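Local coordinates for protein alanine glyoxylate transaminase (Thermococcus litoralis, PDB 2ZC0) that probably catalyses the pyridoxal-phosphate-dependent transfer of the amino group of alanine to glyoxylate, working as a class I aminotransferase, at residues G122-T127 and Q173-I178; P324-T329 and V337-P342; N352-R357 and A398-E403. One frame throughout, in Å; residues are numbered along the deposited sequence.

In the fold
Interaction 1 lies in the large mixed sheet of the aminotransferase fold, whereas interactions 2 and 3 adjoin each other in the C-terminal part of the chain, about 15 Å between centres, against about 31 and 39 Å to the centre of interaction 1. Interactions 1 and 2 are mostly buried and rest on backbone hydrogen bonds, but the first adds a lysine-aspartate network at a subunit interface and the second relies on aromatic rings. Interaction 3 is only partly buried, a leucine beneath surface charges. Tyr401, in the segment 398-403, packs on Ala326, Phe339 and Pro342, linking that helix to interaction 2. A bound PMP is about 12 Å from the side chain of Met338 and about 14 Å from that of Ile178.

Interaction 1 (G122-T127 and Q173-I178); sequences GDVVIT and QKVKLI
Strands 124-129 and 175-180 run parallel and adjacent in the central mixed sheet of the class I aminotransferase fold, and three charged side chains meet at the N-terminal side of the pair. Asp123 holds CG beside its backbone N, anti to the carbonyl carbon (chi1 -80°). Its carboxylate lies alongside Lys174. That lysine, with CG anti to its backbone N and the chain extended beyond it, brings Lys174 NZ to the syn lone pair of Asp123 OD1 at 3.1 Å. Lys176 crosses obliquely from the crowded position between N and carbonyl carbon, and a bend at chi3 (75°) sets its NZ 3.5 Å from Asp123 OD2, a longer salt bridge. Water 1 sits among the three, donating to OD2 and accepting from both ammonium groups. Asp120 N also bonds OD2.

Val124 N bonds Lys174 O (3.3 Å) and Ile126 N bonds Leu177 O (3.1 Å), so one strand advances two residues while the other advances three. Water 2 spans the gap, donating to Val124 O and accepting from Leu177 N. The face carrying Val124, Val175, Ile126 and Ile178 is mainly hydrocarbon, though Gln173 OE1 crosses Val124 CG2. Ile126 has CG1 anti to its backbone N, Ile178 CG1 anti to its carbonyl carbon; the two lie side by side and tight, Ile126 CG2 3.3 Å from Ile178 CG1 and Ile126 CD1 3.4 Å from Ile178 CG2. Leu161 of helix 158-170 covers both.

Two ammonium groups share one buried carboxylate, which probably keeps Asp123 ionised; carbonyl oxygens solvate the lysines, firmly Leu118 O and Tyr6 O of a third subunit for Lys176, weakly Leu7 O of a second subunit for Lys174, so the cluster at this end of the strand pair joins subunits.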
ATOM      1  N   GLY A 122       4.649   3.843  -5.075  1.00 29.35           N
ATOM      2  CA  GLY A 122       6.094   3.850  -5.219  1.00 28.87           C
ATOM      3  C   GLY A 122       6.541   3.748  -6.670  1.00 31.26           C
ATOM      4  O   GLY A 122       7.661   4.123  -7.026  1.00 33.16           O
ATOM      5  N   ASP A 123       5.667   3.230  -7.522  1.00 30.82           N
ATOM      6  CA  ASP A 123       5.989   3.105  -8.936  1.00 30.47           C
ATOM      7  C   ASP A 123       6.330   4.482  -9.499  1.00 31.44           C
ATOM      8  O   ASP A 123       5.734   5.491  -9.112  1.00 30.46           O
ATOM      9  CB  ASP A 123       4.795   2.573  -9.738  1.00 29.79           C
ATOM     10  CG  ASP A 123       4.624   1.065  -9.650  1.00 29.84           C
ATOM     11  OD1 ASP A 123       5.461   0.374  -9.034  1.00 28.96           O
ATOM     12  OD2 ASP A 123       3.629   0.573 -10.229  1.00 28.74           O
ATOM     13  N   VAL A 124       7.297   4.522 -10.409  1.00 31.29           N
ATOM     14  CA  VAL A 124       7.668   5.771 -11.058  1.00 28.86           C
ATOM     15  C   VAL A 124       6.904   5.786 -12.365  1.00 28.45           C
ATOM     16  O   VAL A 124       6.858   4.791 -13.069  1.00 27.99           O
ATOM     17  CB  VAL A 124       9.169   5.836 -11.396  1.00 30.57           C
ATOM     18  CG1 VAL A 124       9.418   6.918 -12.465  1.00 27.88           C
ATOM     19  CG2 VAL A 124       9.971   6.132 -10.143  1.00 26.90           C
ATOM     20  N   VAL A 125       6.270   6.901 -12.679  1.00 28.15           N
ATOM     21  CA  VAL A 125       5.576   7.003 -13.947  1.00 32.32           C
ATOM     22  C   VAL A 125       6.191   8.223 -14.612  1.00 32.65           C
ATOM     23  O   VAL A 125       6.312   9.278 -13.985  1.00 31.58           O
ATOM     24  CB  VAL A 125       4.042   7.189 -13.781  1.00 30.51           C
ATOM     25  CG1 VAL A 125       3.741   8.144 -12.682  1.00 35.20           C
ATOM     26  CG2 VAL A 125       3.452   7.695 -15.073  1.00 31.69           C
ATOM     27  N   ILE A 126       6.627   8.074 -15.860  1.00 34.41           N
ATOM     28  CA  ILE A 126       7.242   9.189 -16.554  1.00 34.56           C
ATOM     29  C   ILE A 126       6.217   9.946 -17.382  1.00 34.17           C
ATOM     30  O   ILE A 126       5.321   9.357 -17.980  1.00 34.54           O
ATOM     31  CB  ILE A 126       8.470   8.708 -17.396  1.00 37.83           C
ATOM     32  CG1 ILE A 126       8.775   9.674 -18.539  1.00 36.96           C
ATOM     33  CG2 ILE A 126       8.241   7.320 -17.906  1.00 44.11           C
ATOM     34  CD1 ILE A 126       7.851   9.534 -19.738  1.00 39.46           C
ATOM     35  N   THR A 127       6.349  11.269 -17.383  1.00 32.52           N
ATOM     36  CA  THR A 127       5.442  12.153 -18.101  1.00 31.63           C
ATOM     37  C   THR A 127       6.253  13.241 -18.790  1.00 32.30           C
ATOM     38  O   THR A 127       7.476  13.283 -18.680  1.00 33.88           O
ATOM     39  CB  THR A 127       4.500  12.869 -17.125  1.00 29.56           C
ATOM     40  OG1 THR A 127       5.263  13.782 -16.325  1.00 24.87           O
ATOM     41  CG2 THR A 127       3.822  11.864 -16.201  1.00 29.83           C
ATOM     42  N   GLN A 173      15.680   2.055 -10.116  1.00 37.34           N
ATOM     43  CA  GLN A 173      14.289   2.473 -10.027  1.00 37.80           C
ATOM     44  C   GLN A 173      13.389   1.681 -10.965  1.00 37.60           C
ATOM     45  O   GLN A 173      13.759   1.372 -12.099  1.00 39.14           O
ATOM     46  CB  GLN A 173      14.145   3.970 -10.349  1.00 36.47           C
ATOM     47  CG  GLN A 173      14.794   4.903  -9.335  1.00 38.84           C
ATOM     48  CD  GLN A 173      13.996   5.034  -8.044  1.00 41.34           C
ATOM     49  OE1 GLN A 173      12.880   5.571  -8.036  1.00 42.32           O
ATOM     50  NE2 GLN A 173      14.567   4.550  -6.945  1.00 41.01           N
ATOM     51  N   LYS A 174      12.189   1.378 -10.492  1.00 36.96           N
ATOM     52  CA  LYS A 174      11.235   0.648 -11.301  1.00 34.79           C
ATOM     53  C   LYS A 174      10.271   1.600 -11.986  1.00 33.42           C
ATOM     54  O   LYS A 174       9.655   2.448 -11.346  1.00 32.22           O
ATOM     55  CB  LYS A 174      10.446  -0.324 -10.446  1.00 33.97           C
ATOM     56  CG  LYS A 174       9.250  -0.908 -11.165  1.00 37.38           C
ATOM     57  CD  LYS A 174       8.409  -1.700 -10.199  1.00 39.33           C
ATOM     58  CE  LYS A 174       7.141  -2.197 -10.833  1.00 40.06           C
ATOM     59  NZ  LYS A 174       6.174  -2.541  -9.744  1.00 42.46           N
ATOM     60  N   VAL A 175      10.152   1.460 -13.296  1.00 31.85           N
ATOM     61  CA  VAL A 175       9.252   2.290 -14.069  1.00 33.30           C
ATOM     62  C   VAL A 175       8.529   1.395 -15.060  1.00 33.55           C
ATOM     63  O   VAL A 175       9.078   0.396 -15.521  1.00 34.93           O
ATOM     64  CB  VAL A 175      10.026   3.380 -14.847  1.00 34.93           C
ATOM     65  CG1 VAL A 175      11.096   2.739 -15.727  1.00 36.75           C
ATOM     66  CG2 VAL A 175       9.043   4.193 -15.703  1.00 34.08           C
ATOM     67  N   LYS A 176       7.297   1.725 -15.403  1.00 34.80           N
ATOM     68  CA  LYS A 176       6.612   0.866 -16.357  1.00 36.98           C
ATOM     69  C   LYS A 176       5.715   1.619 -17.309  1.00 35.90           C
ATOM     70  O   LYS A 176       5.447   1.142 -18.411  1.00 38.30           O
ATOM     71  CB  LYS A 176       5.776  -0.192 -15.628  1.00 39.91           C
ATOM     72  CG  LYS A 176       4.371   0.260 -15.304  1.00 42.04           C
ATOM     73  CD  LYS A 176       3.507  -0.849 -14.679  1.00 44.81           C
ATOM     74  CE  LYS A 176       3.880  -1.124 -13.226  1.00 45.14           C
ATOM     75  NZ  LYS A 176       2.854  -1.965 -12.570  1.00 44.28           N
ATOM     76  N   LEU A 177       5.246   2.790 -16.897  1.00 33.79           N
ATOM     77  CA  LEU A 177       4.344   3.554 -17.743  1.00 33.55           C
ATOM     78  C   LEU A 177       4.889   4.908 -18.137  1.00 32.09           C
ATOM     79  O   LEU A 177       5.713   5.508 -17.439  1.00 29.78           O
ATOM     80  CB  LEU A 177       2.994   3.781 -17.033  1.00 34.74           C
ATOM     81  CG  LEU A 177       2.257   2.618 -16.356  1.00 37.14           C
ATOM     82  CD1 LEU A 177       1.092   3.168 -15.518  1.00 35.15           C
ATOM     83  CD2 LEU A 177       1.760   1.649 -17.406  1.00 37.67           C
ATOM     84  N   ILE A 178       4.389   5.379 -19.268  1.00 32.04           N
ATOM     85  CA  ILE A 178       4.730   6.679 -19.801  1.00 32.14           C
ATOM     86  C   ILE A 178       3.391   7.269 -20.197  1.00 28.42           C
ATOM     87  O   ILE A 178       2.673   6.667 -20.982  1.00 29.69           O
ATOM     88  CB  ILE A 178       5.592   6.583 -21.067  1.00 35.50           C
ATOM     89  CG1 ILE A 178       7.002   6.120 -20.720  1.00 34.63           C
ATOM     90  CG2 ILE A 178       5.604   7.939 -21.771  1.00 35.49           C
ATOM     91  CD1 ILE A 178       7.890   5.965 -21.948  1.00 32.82           C
TER
HETATM   92  O   HOH W   1       3.582  -2.260  -9.962  1.00 34.30           O
HETATM   93  O   HOH W   2       4.959   3.134 -13.948  1.00 39.60           O

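Interaction 2 (P324-T329 and V337-P342); sequences PNAEFT and VMFFLP
Phe339 brings the far end of its ring up to Ala326, CE1 lying 3.7 Å from Ala326 CB, and so joins strand 336-340 to the loop that follows helix 295-322 in the C-terminal part of this aminotransferase fold. The loop runs roughly antiparallel to the strand, with a single bridge between Phe328 and Phe339. On its other edge the strand pairs with 377-381, through backbone bonds of Val337 to Leu380 and Phe339 to Ile378, so residues 324-329 line the remaining edge.

Phe328 takes the crowded rotamer, CG between N and carbonyl carbon (chi1 48°), while Phe339 has CG anti to its N. The two side chains cross obliquely, nearest at CD2 of Phe328 and CD1 of Phe339, 4.1 Å apart. Leu319 of helix 295-322 packs on both, and Tyr401 of helix 389-404 meets the Phe339 ring at a steep angle.

Phe340, with CG anti to the carbonyl carbon, turns its ring edge to Glu327 O, which lies in the ring plane 3.4 Å from CD2. Glu327 O also accepts Phe340 N at 3.2 Å, a bond bent to 137°. At the other end Thr329 N bonds Met338 O, and the threonine side chain answers in turn: Thr329 OG1, in the crowded position and also bonded to Met188 O, accepts Met338 N at 3.0 Å and 168°.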
ATOM      1  N   PRO A 324       5.280  41.312 -28.550  1.00 57.38           N
ATOM      2  CA  PRO A 324       6.242  40.764 -29.513  1.00 57.80           C
ATOM      3  C   PRO A 324       7.602  40.337 -28.966  1.00 56.89           C
ATOM      4  O   PRO A 324       8.324  39.586 -29.624  1.00 56.87           O
ATOM      5  CB  PRO A 324       6.367  41.880 -30.549  1.00 59.41           C
ATOM      6  CG  PRO A 324       6.135  43.113 -29.733  1.00 59.00           C
ATOM      7  CD  PRO A 324       4.953  42.709 -28.887  1.00 58.31           C
ATOM      8  N   ASN A 325       7.957  40.808 -27.775  1.00 55.68           N
ATOM      9  CA  ASN A 325       9.243  40.444 -27.192  1.00 55.15           C
ATOM     10  C   ASN A 325       9.148  39.306 -26.179  1.00 54.35           C
ATOM     11  O   ASN A 325      10.154  38.916 -25.585  1.00 53.56           O
ATOM     12  CB  ASN A 325       9.901  41.658 -26.526  1.00 57.17           C
ATOM     13  CG  ASN A 325      10.173  42.791 -27.503  1.00 58.12           C
ATOM     14  OD1 ASN A 325      10.583  42.566 -28.643  1.00 58.92           O
ATOM     15  ND2 ASN A 325       9.957  44.022 -27.051  1.00 60.86           N
ATOM     16  N   ALA A 326       7.944  38.777 -25.974  1.00 53.68           N
ATOM     17  CA  ALA A 326       7.756  37.680 -25.019  1.00 52.06           C
ATOM     18  C   ALA A 326       7.666  36.349 -25.755  1.00 51.36           C
ATOM     19  O   ALA A 326       7.134  36.287 -26.867  1.00 51.49           O
ATOM     20  CB  ALA A 326       6.500  37.913 -24.195  1.00 52.04           C
ATOM     21  N   GLU A 327       8.192  35.284 -25.157  1.00 50.08           N
ATOM     22  CA  GLU A 327       8.132  33.991 -25.820  1.00 51.43           C
ATOM     23  C   GLU A 327       6.865  33.243 -25.376  1.00 51.02           C
ATOM     24  O   GLU A 327       6.472  33.253 -24.203  1.00 52.21           O
ATOM     25  CB  GLU A 327       9.420  33.167 -25.545  1.00 50.63           C
ATOM     26  CG  GLU A 327      10.238  32.697 -26.804  1.00 45.72           C
ATOM     27  CD  GLU A 327      11.161  33.782 -27.414  1.00 45.02           C
ATOM     28  OE1 GLU A 327      11.642  34.637 -26.639  1.00 46.24           O
ATOM     29  OE2 GLU A 327      11.417  33.759 -28.665  1.00 29.48           O
ATOM     30  N   PHE A 328       6.194  32.643 -26.349  1.00 51.17           N
ATOM     31  CA  PHE A 328       4.978  31.885 -26.095  1.00 50.10           C
ATOM     32  C   PHE A 328       4.740  30.886 -27.215  1.00 50.61           C
ATOM     33  O   PHE A 328       5.120  31.109 -28.365  1.00 52.32           O
ATOM     34  CB  PHE A 328       3.784  32.825 -25.931  1.00 50.14           C
ATOM     35  CG  PHE A 328       3.667  33.871 -27.006  1.00 51.32           C
ATOM     36  CD1 PHE A 328       3.008  33.593 -28.206  1.00 51.10           C
ATOM     37  CD2 PHE A 328       4.191  35.149 -26.806  1.00 50.21           C
ATOM     38  CE1 PHE A 328       2.870  34.570 -29.184  1.00 50.43           C
ATOM     39  CE2 PHE A 328       4.057  36.130 -27.780  1.00 50.69           C
ATOM     40  CZ  PHE A 328       3.394  35.839 -28.970  1.00 50.07           C
ATOM     41  N   THR A 329       4.127  29.768 -26.861  1.00 49.63           N
ATOM     42  CA  THR A 329       3.870  28.702 -27.808  1.00 47.43           C
ATOM     43  C   THR A 329       2.871  29.060 -28.901  1.00 48.98           C
ATOM     44  O   THR A 329       1.975  29.883 -28.703  1.00 47.82           O
ATOM     45  CB  THR A 329       3.375  27.412 -27.071  1.00 46.01           C
ATOM     46  OG1 THR A 329       2.110  27.660 -26.442  1.00 40.82           O
ATOM     47  CG2 THR A 329       4.384  26.991 -26.010  1.00 43.45           C
ATOM     48  N   VAL A 337      -2.440  28.087 -24.668  1.00 40.57           N
ATOM     49  CA  VAL A 337      -1.241  28.749 -25.147  1.00 39.41           C
ATOM     50  C   VAL A 337      -0.456  28.987 -23.871  1.00 40.10           C
ATOM     51  O   VAL A 337      -1.016  29.463 -22.884  1.00 38.68           O
ATOM     52  CB  VAL A 337      -1.546  30.120 -25.803  1.00 39.94           C
ATOM     53  CG1 VAL A 337      -0.236  30.880 -26.066  1.00 37.32           C
ATOM     54  CG2 VAL A 337      -2.311  29.917 -27.106  1.00 39.49           C
ATOM     55  N   MET A 338       0.817  28.617 -23.857  1.00 40.59           N
ATOM     56  CA  MET A 338       1.620  28.859 -22.670  1.00 42.96           C
ATOM     57  C   MET A 338       2.426  30.118 -22.910  1.00 44.96           C
ATOM     58  O   MET A 338       3.252  30.180 -23.823  1.00 45.80           O
ATOM     59  CB  MET A 338       2.585  27.710 -22.372  1.00 41.71           C
ATOM     60  CG  MET A 338       3.308  27.873 -21.035  1.00 40.37           C
ATOM     61  SD  MET A 338       2.191  27.555 -19.597  1.00 38.79           S
ATOM     62  CE  MET A 338       2.709  25.922 -19.165  1.00 36.91           C
ATOM     63  N   PHE A 339       2.157  31.117 -22.081  1.00 46.98           N
ATOM     64  CA  PHE A 339       2.828  32.408 -22.123  1.00 46.83           C
ATOM     65  C   PHE A 339       3.921  32.389 -21.064  1.00 47.17           C
ATOM     66  O   PHE A 339       3.743  31.820 -19.989  1.00 47.33           O
ATOM     67  CB  PHE A 339       1.831  33.514 -21.788  1.00 47.83           C
ATOM     68  CG  PHE A 339       2.423  34.892 -21.809  1.00 48.25           C
ATOM     69  CD1 PHE A 339       2.610  35.564 -23.016  1.00 47.02           C
ATOM     70  CD2 PHE A 339       2.788  35.522 -20.624  1.00 47.36           C
ATOM     71  CE1 PHE A 339       3.147  36.842 -23.039  1.00 47.60           C
ATOM     72  CE2 PHE A 339       3.331  36.806 -20.638  1.00 48.17           C
ATOM     73  CZ  PHE A 339       3.509  37.465 -21.851  1.00 46.11           C
ATOM     74  N   PHE A 340       5.048  33.018 -21.361  1.00 47.91           N
ATOM     75  CA  PHE A 340       6.149  33.049 -20.417  1.00 48.13           C
ATOM     76  C   PHE A 340       6.520  34.468 -20.016  1.00 49.85           C
ATOM     77  O   PHE A 340       6.660  35.346 -20.869  1.00 49.69           O
ATOM     78  CB  PHE A 340       7.371  32.359 -21.022  1.00 45.52           C
ATOM     79  CG  PHE A 340       7.210  30.876 -21.184  1.00 43.89           C
ATOM     80  CD1 PHE A 340       7.577  30.007 -20.160  1.00 40.31           C
ATOM     81  CD2 PHE A 340       6.691  30.344 -22.362  1.00 42.09           C
ATOM     82  CE1 PHE A 340       7.432  28.636 -20.307  1.00 38.31           C
ATOM     83  CE2 PHE A 340       6.543  28.968 -22.515  1.00 39.10           C
ATOM     84  CZ  PHE A 340       6.915  28.116 -21.487  1.00 36.95           C
ATOM     85  N   LEU A 341       6.650  34.682 -18.712  1.00 50.12           N
ATOM     86  CA  LEU A 341       7.056  35.969 -18.171  1.00 51.01           C
ATOM     87  C   LEU A 341       8.579  35.920 -18.257  1.00 53.22           C
ATOM     88  O   LEU A 341       9.141  34.894 -18.649  1.00 52.15           O
ATOM     89  CB  LEU A 341       6.617  36.086 -16.704  1.00 49.95           C
ATOM     90  CG  LEU A 341       5.262  36.713 -16.352  1.00 49.80           C
ATOM     91  CD1 LEU A 341       4.182  36.290 -17.323  1.00 51.42           C
ATOM     92  CD2 LEU A 341       4.896  36.316 -14.933  1.00 51.76           C
ATOM     93  N   PRO A 342       9.268  37.023 -17.918  1.00 54.73           N
ATOM     94  CA  PRO A 342      10.732  37.005 -17.982  1.00 56.24           C
ATOM     95  C   PRO A 342      11.252  35.969 -16.996  1.00 58.02           C
ATOM     96  O   PRO A 342      10.618  35.714 -15.970  1.00 58.47           O
ATOM     97  CB  PRO A 342      11.109  38.427 -17.579  1.00 55.99           C
ATOM     98  CG  PRO A 342       9.969  39.227 -18.112  1.00 56.15           C
ATOM     99  CD  PRO A 342       8.779  38.390 -17.678  1.00 56.30           C
TER

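Interaction 3 (N352-R357 and A398-E403); sequences NELMER and AKLYKE
A helix-helix crossing in the C-terminal part of the aminotransferase fold brings together the last turns of helix 347-357 and of helix 389-404. The short axes approach to 10.5 Å at 123°, a steep crossing bridged mainly by one leucine and, beside it, by a Glu353-Arg357-Glu403 salt-bridge network.

Leu400 points at the partner helix and carries most of the apolar contact. Its CD1 rests on the backbone of Leu354, 3.5 Å from Leu354 CA, and also meets Leu354 CB at 4.0 Å. The other branch, CD2, turns toward the carboxylate of Glu353 and, more distantly, the guanidinium of Arg357. Leu354 packs in addition on Leu397 and on Val360, so the base of the contact is apolar.

Arg357 lies one helical turn after Glu353, and its NH2 donates to the anti lone pair of Glu353 OE2 at 2.8 Å. That acceptor is practically in the guanidinium plane. Glu403 comes from the other helix tip to tip, with its chain bent at chi2. Glu403 OE2 forms a salt bridge to Arg357 NH2 at 2.8 Å, a weak hydrogen bond, bent to 124°; the guanidinium and carboxylate planes are 65° apart. Two carboxylates thus share one arginine nitrogen, whose charge probably screens their OE2 atoms from each other, while Glu403 OE1 rides over the Arg357 guanidinium face, 2.9 Å above its plane and offset toward the rim.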
ATOM      1  N   ASN A 352      -2.560  36.433  -9.745  1.00 62.23           N
ATOM      2  CA  ASN A 352      -3.435  37.024  -8.733  1.00 64.43           C
ATOM      3  C   ASN A 352      -3.585  38.519  -8.977  1.00 65.09           C
ATOM      4  O   ASN A 352      -4.689  39.058  -8.953  1.00 64.30           O
ATOM      5  CB  ASN A 352      -2.869  36.805  -7.325  1.00 64.10           C
ATOM      6  CG  ASN A 352      -3.029  35.375  -6.844  1.00 64.48           C
ATOM      7  OD1 ASN A 352      -4.143  34.877  -6.692  1.00 63.03           O
ATOM      8  ND2 ASN A 352      -1.908  34.707  -6.595  1.00 65.30           N
ATOM      9  N   GLU A 353      -2.464  39.185  -9.218  1.00 67.31           N
ATOM     10  CA  GLU A 353      -2.476  40.617  -9.461  1.00 70.10           C
ATOM     11  C   GLU A 353      -3.281  40.944 -10.712  1.00 70.86           C
ATOM     12  O   GLU A 353      -3.962  41.967 -10.766  1.00 72.18           O
ATOM     13  CB  GLU A 353      -1.047  41.136  -9.608  1.00 71.35           C
ATOM     14  CG  GLU A 353      -0.861  42.564  -9.121  1.00 74.90           C
ATOM     15  CD  GLU A 353       0.594  42.994  -9.141  1.00 77.33           C
ATOM     16  OE1 GLU A 353       1.449  42.204  -8.681  1.00 78.88           O
ATOM     17  OE2 GLU A 353       0.882  44.122  -9.607  1.00 77.45           O
ATOM     18  N   LEU A 354      -3.214  40.068 -11.712  1.00 70.56           N
ATOM     19  CA  LEU A 354      -3.936  40.278 -12.963  1.00 70.91           C
ATOM     20  C   LEU A 354      -5.436  40.189 -12.698  1.00 71.93           C
ATOM     21  O   LEU A 354      -6.218  41.018 -13.170  1.00 71.70           O
ATOM     22  CB  LEU A 354      -3.538  39.209 -13.992  1.00 70.41           C
ATOM     23  CG  LEU A 354      -3.586  39.523 -15.495  1.00 69.10           C
ATOM     24  CD1 LEU A 354      -3.578  38.218 -16.277  1.00 65.84           C
ATOM     25  CD2 LEU A 354      -4.826  40.322 -15.839  1.00 69.53           C
ATOM     26  N   MET A 355      -5.819  39.172 -11.932  1.00 72.64           N
ATOM     27  CA  MET A 355      -7.211  38.931 -11.592  1.00 73.58           C
ATOM     28  C   MET A 355      -7.776  40.050 -10.723  1.00 74.78           C
ATOM     29  O   MET A 355      -8.957  40.384 -10.817  1.00 74.77           O
ATOM     30  CB  MET A 355      -7.336  37.591 -10.863  1.00 73.94           C
ATOM     31  CG  MET A 355      -8.755  37.062 -10.768  1.00 75.69           C
ATOM     32  SD  MET A 355      -8.850  35.378 -10.118  1.00 77.85           S
ATOM     33  CE  MET A 355     -10.197  35.536  -8.957  1.00 76.52           C
ATOM     34  N   GLU A 356      -6.924  40.634  -9.886  1.00 76.15           N
ATOM     35  CA  GLU A 356      -7.331  41.709  -8.985  1.00 76.44           C
ATOM     36  C   GLU A 356      -7.414  43.090  -9.626  1.00 76.31           C
ATOM     37  O   GLU A 356      -8.404  43.803  -9.454  1.00 76.74           O
ATOM     38  CB  GLU A 356      -6.376  41.783  -7.795  1.00 77.16           C
ATOM     39  CG  GLU A 356      -6.564  40.696  -6.762  1.00 78.80           C
ATOM     40  CD  GLU A 356      -5.625  40.868  -5.584  1.00 80.59           C
ATOM     41  OE1 GLU A 356      -5.529  42.006  -5.068  1.00 81.36           O
ATOM     42  OE2 GLU A 356      -4.988  39.871  -5.171  1.00 82.27           O
ATOM     43  N   ARG A 357      -6.375  43.461 -10.366  1.00 75.87           N
ATOM     44  CA  ARG A 357      -6.315  44.771 -11.002  1.00 74.67           C
ATOM     45  C   ARG A 357      -7.049  44.893 -12.337  1.00 73.69           C
ATOM     46  O   ARG A 357      -7.755  45.875 -12.567  1.00 74.25           O
ATOM     47  CB  ARG A 357      -4.848  45.182 -11.166  1.00 74.99           C
ATOM     48  CG  ARG A 357      -4.061  45.073  -9.865  1.00 76.06           C
ATOM     49  CD  ARG A 357      -2.593  45.429 -10.023  1.00 77.40           C
ATOM     50  NE  ARG A 357      -2.385  46.852 -10.283  1.00 79.98           N
ATOM     51  CZ  ARG A 357      -1.193  47.441 -10.298  1.00 80.24           C
ATOM     52  NH1 ARG A 357      -1.097  48.740 -10.545  1.00 80.27           N
ATOM     53  NH2 ARG A 357      -0.097  46.732 -10.056  1.00 80.67           N
ATOM     54  N   ALA A 398      -1.103  42.518 -21.164  1.00 60.33           N
ATOM     55  CA  ALA A 398       0.081  43.225 -21.645  1.00 61.13           C
ATOM     56  C   ALA A 398       0.336  44.451 -20.771  1.00 60.98           C
ATOM     57  O   ALA A 398       1.483  44.794 -20.487  1.00 59.98           O
ATOM     58  CB  ALA A 398      -0.121  43.647 -23.103  1.00 60.54           C
ATOM     59  N   LYS A 399      -0.749  45.097 -20.353  1.00 62.69           N
ATOM     60  CA  LYS A 399      -0.680  46.284 -19.503  1.00 65.34           C
ATOM     61  C   LYS A 399       0.066  45.979 -18.197  1.00 65.96           C
ATOM     62  O   LYS A 399       1.001  46.687 -17.829  1.00 65.98           O
ATOM     63  CB  LYS A 399      -2.100  46.784 -19.198  1.00 66.03           C
ATOM     64  CG  LYS A 399      -2.170  48.002 -18.283  1.00 67.88           C
ATOM     65  CD  LYS A 399      -3.606  48.286 -17.830  1.00 68.53           C
ATOM     66  CE  LYS A 399      -3.659  49.454 -16.845  1.00 69.99           C
ATOM     67  NZ  LYS A 399      -5.023  49.662 -16.285  1.00 69.76           N
ATOM     68  N   LEU A 400      -0.345  44.919 -17.504  1.00 66.78           N
ATOM     69  CA  LEU A 400       0.303  44.549 -16.250  1.00 67.54           C
ATOM     70  C   LEU A 400       1.709  44.021 -16.515  1.00 67.70           C
ATOM     71  O   LEU A 400       2.610  44.180 -15.688  1.00 67.72           O
ATOM     72  CB  LEU A 400      -0.504  43.477 -15.523  1.00 67.57           C
ATOM     73  CG  LEU A 400      -0.629  43.609 -14.002  1.00 68.59           C
ATOM     74  CD1 LEU A 400      -1.073  42.264 -13.445  1.00 68.45           C
ATOM     75  CD2 LEU A 400       0.692  44.037 -13.371  1.00 68.27           C
ATOM     76  N   TYR A 401       1.883  43.387 -17.672  1.00 68.33           N
ATOM     77  CA  TYR A 401       3.171  42.824 -18.063  1.00 69.41           C
ATOM     78  C   TYR A 401       4.238  43.908 -18.062  1.00 70.52           C
ATOM     79  O   TYR A 401       5.235  43.818 -17.344  1.00 69.30           O
ATOM     80  CB  TYR A 401       3.083  42.216 -19.468  1.00 69.04           C
ATOM     81  CG  TYR A 401       4.342  41.496 -19.909  1.00 68.34           C
ATOM     82  CD1 TYR A 401       4.556  40.157 -19.582  1.00 68.77           C
ATOM     83  CD2 TYR A 401       5.321  42.153 -20.647  1.00 68.08           C
ATOM     84  CE1 TYR A 401       5.716  39.492 -19.983  1.00 68.92           C
ATOM     85  CE2 TYR A 401       6.486  41.498 -21.051  1.00 68.25           C
ATOM     86  CZ  TYR A 401       6.677  40.169 -20.718  1.00 68.92           C
ATOM     87  OH  TYR A 401       7.825  39.520 -21.123  1.00 67.94           O
ATOM     88  N   LYS A 402       4.022  44.936 -18.878  1.00 71.72           N
ATOM     89  CA  LYS A 402       4.975  46.028 -18.960  1.00 74.08           C
ATOM     90  C   LYS A 402       4.912  46.952 -17.748  1.00 74.40           C
ATOM     91  O   LYS A 402       5.842  47.716 -17.501  1.00 73.22           O
ATOM     92  CB  LYS A 402       4.793  46.815 -20.265  1.00 74.15           C
ATOM     93  CG  LYS A 402       5.537  46.197 -21.459  1.00 75.36           C
ATOM     94  CD  LYS A 402       6.968  45.793 -21.061  1.00 76.23           C
ATOM     95  CE  LYS A 402       7.871  45.510 -22.264  1.00 76.30           C
ATOM     96  NZ  LYS A 402       8.316  46.757 -22.957  1.00 73.71           N
ATOM     97  N   GLU A 403       3.825  46.883 -16.986  1.00 75.88           N
ATOM     98  CA  GLU A 403       3.740  47.711 -15.794  1.00 78.26           C
ATOM     99  C   GLU A 403       4.735  47.137 -14.781  1.00 78.79           C
ATOM    100  O   GLU A 403       5.287  47.865 -13.957  1.00 78.98           O
ATOM    101  CB  GLU A 403       2.334  47.693 -15.190  1.00 79.04           C
ATOM    102  CG  GLU A 403       2.180  48.706 -14.066  1.00 81.71           C
ATOM    103  CD  GLU A 403       1.220  48.257 -12.984  1.00 84.52           C
ATOM    104  OE1 GLU A 403       0.019  48.076 -13.284  1.00 86.51           O
ATOM    105  OE2 GLU A 403       1.671  48.086 -11.827  1.00 84.52           O
TER